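Local coordinates for protein 24-sterol C-methyltransferase (PDB 6F5Z) that probably transfers methyl groups from S-adenosylmethionine as a methyltransferase partnered by the Trm112 activator, at residues R15-E20 with A52-R57. Sequence-based numbering, arbitrary orientation.
Sequences RDKGME and ALRALR. With SAH (S-adenosyl-L-homocysteine), chain G.
Arg54 meets Glu20 and Lys17 through its NH2, completing a salt-bridge network between two helices. Along 52-57, Ala52 O and Leu53 O accept from Leu56 N and Arg57 N, each at 2.9 Å, and Leu53 packs on Val42 and Asp44. The Arg54 side chain leaves its helix toward 15-20 and bends at chi3 (-61°), placing NH2 beside Glu20, whose OE1 approaches the guanidinium edge near its plane. At 3.6 Å from Arg54 NH2, OE1 makes only a long salt bridge; the carboxylate and guanidinium planes lie 42° apart, and OE2 is linked through water. Water 1 accepts from Arg54 NH2 at 3.0 Å and donates to Glu20 OE2 at 2.7 Å. Lys17 NZ forms a salt bridge with Glu20 OE1 (2.8 Å), from 37° out of the carboxylate plane; this shared anion probably offsets the 4.0 Å approach of Lys17 NZ to Arg54 NH2. Ser49 OG also bonds Glu20 OE1, while Thr82 OG1 and Ser49 O hold Arg54 NH1. Met19 lies in the S-adenosylhomocysteine pocket, its SD 3.6 Å from the ligand SD. After Arg54, Ala55 meets Trp24 and Leu31 of helix 16-33, and Leu56 packs on strand 41-45 of the Rossmann-like methyltransferase sheet.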
# COMPACT_ATOMS: atom_id res chain seq x y z
N ARG B 15 -31.56 -4.40 0.66
CA ARG B 15 -30.74 -3.44 -0.09
C ARG B 15 -29.32 -3.33 0.49
O ARG B 15 -28.42 -2.86 -0.21
CB ARG B 15 -31.40 -2.05 -0.15
CG ARG B 15 -32.72 -2.07 -0.92
CD ARG B 15 -33.09 -0.72 -1.53
NE ARG B 15 -34.46 -0.74 -2.06
CZ ARG B 15 -34.80 -1.19 -3.26
NH1 ARG B 15 -33.88 -1.66 -4.09
NH2 ARG B 15 -36.08 -1.18 -3.65
N ASP B 16 -29.14 -3.69 1.77
CA ASP B 16 -27.81 -3.68 2.43
C ASP B 16 -26.99 -4.81 1.85
O ASP B 16 -25.77 -4.66 1.63
CB ASP B 16 -27.92 -3.82 3.95
CG ASP B 16 -28.86 -4.91 4.47
OD1 ASP B 16 -29.67 -5.45 3.66
OD2 ASP B 16 -28.78 -5.23 5.66
N LYS B 17 -27.64 -5.95 1.57
CA LYS B 17 -27.01 -7.08 0.90
C LYS B 17 -26.72 -6.72 -0.55
O LYS B 17 -25.74 -7.20 -1.12
CB LYS B 17 -27.87 -8.36 0.98
CG LYS B 17 -27.94 -8.98 2.39
CD LYS B 17 -26.57 -9.25 3.06
CE LYS B 17 -25.88 -10.52 2.61
NZ LYS B 17 -24.68 -10.79 3.44
N GLY B 18 -27.59 -5.91 -1.17
CA GLY B 18 -27.38 -5.47 -2.56
C GLY B 18 -26.15 -4.58 -2.65
O GLY B 18 -25.33 -4.74 -3.55
N MET B 19 -25.97 -3.67 -1.66
CA MET B 19 -24.77 -2.83 -1.62
C MET B 19 -23.55 -3.73 -1.45
O MET B 19 -22.55 -3.55 -2.15
CB MET B 19 -24.81 -1.86 -0.44
CG MET B 19 -25.65 -0.68 -0.68
SD MET B 19 -25.24 0.62 0.53
CE MET B 19 -25.81 -0.11 2.05
N GLU B 20 -23.63 -4.73 -0.55
CA GLU B 20 -22.51 -5.65 -0.33
C GLU B 20 -22.15 -6.34 -1.63
O GLU B 20 -20.98 -6.39 -2.00
CB GLU B 20 -22.92 -6.67 0.77
CG GLU B 20 -22.03 -7.89 0.82
CD GLU B 20 -22.42 -8.93 1.86
OE1 GLU B 20 -23.11 -8.57 2.84
OE2 GLU B 20 -21.93 -10.07 1.72
N ALA B 52 -17.20 -6.47 5.40
CA ALA B 52 -15.75 -6.31 5.40
C ALA B 52 -15.14 -6.95 6.62
O ALA B 52 -14.08 -7.56 6.52
CB ALA B 52 -15.41 -4.84 5.36
N LEU B 53 -15.78 -6.81 7.79
CA LEU B 53 -15.26 -7.44 9.00
C LEU B 53 -15.32 -8.95 8.89
O LEU B 53 -14.40 -9.64 9.30
CB LEU B 53 -16.01 -6.99 10.26
CG LEU B 53 -15.85 -5.53 10.61
CD1 LEU B 53 -16.73 -5.18 11.80
CD2 LEU B 53 -14.36 -5.21 10.96
N ARG B 54 -16.44 -9.48 8.36
CA ARG B 54 -16.53 -10.94 8.21
C ARG B 54 -15.47 -11.45 7.23
O ARG B 54 -14.86 -12.49 7.50
CB ARG B 54 -17.92 -11.36 7.75
CG ARG B 54 -18.95 -11.16 8.85
CD ARG B 54 -20.36 -11.71 8.52
NE ARG B 54 -20.95 -11.08 7.33
CZ ARG B 54 -21.64 -9.93 7.37
NH1 ARG B 54 -21.85 -9.31 8.52
NH2 ARG B 54 -22.15 -9.43 6.25
N ALA B 55 -15.20 -10.73 6.13
CA ALA B 55 -14.17 -11.11 5.16
C ALA B 55 -12.79 -11.04 5.80
O ALA B 55 -11.98 -11.95 5.59
CB ALA B 55 -14.22 -10.20 3.94
N LEU B 56 -12.53 -10.00 6.62
CA LEU B 56 -11.21 -9.92 7.26
C LEU B 56 -11.01 -11.03 8.28
O LEU B 56 -9.88 -11.51 8.44
CB LEU B 56 -11.01 -8.56 7.89
CG LEU B 56 -10.76 -7.41 6.89
CD1 LEU B 56 -10.80 -6.06 7.60
CD2 LEU B 56 -9.45 -7.62 6.10
N ARG B 57 -12.07 -11.41 9.00
CA ARG B 57 -11.92 -12.52 9.97
C ARG B 57 -11.72 -13.85 9.25
O ARG B 57 -10.79 -14.60 9.59
CB ARG B 57 -13.16 -12.58 10.86
CG ARG B 57 -13.05 -13.62 11.96
CD ARG B 57 -14.15 -13.38 12.97
NE ARG B 57 -14.16 -14.43 14.00
CZ ARG B 57 -14.83 -15.58 13.87
NH1 ARG B 57 -15.56 -15.81 12.79
NH2 ARG B 57 -14.77 -16.49 14.83
N SAH G . -19.38 -0.07 3.74
CA SAH G . -20.68 -0.60 3.26
CB SAH G . -21.86 0.45 3.31
CG SAH G . -21.64 1.64 2.38
SD SAH G . -23.06 2.80 2.46
C SAH G . -20.59 -1.18 1.83
O SAH G . -19.40 -1.13 1.30
OXT SAH G . -21.55 -1.65 1.26
C5' SAH G . -22.51 4.04 3.66
C4' SAH G . -22.65 3.59 5.11
O4' SAH G . -22.07 4.62 5.95
C3' SAH G . -24.13 3.47 5.51
O3' SAH G . -24.41 2.24 6.17
C2' SAH G . -24.37 4.74 6.33
O2' SAH G . -25.39 4.63 7.33
C1' SAH G . -23.00 5.01 6.94
N9 SAH G . -22.74 6.41 7.27
C8 SAH G . -22.82 7.49 6.43
N7 SAH G . -22.49 8.63 6.98
C5 SAH G . -22.16 8.28 8.28
C6 SAH G . -21.72 9.04 9.39
N6 SAH G . -21.56 10.37 9.37
N1 SAH G . -21.48 8.38 10.55
C2 SAH G . -21.69 7.05 10.60
N3 SAH G . -22.10 6.24 9.62
C4 SAH G . -22.31 6.91 8.48
O HOH W 1 -21.07 -11.20 4.04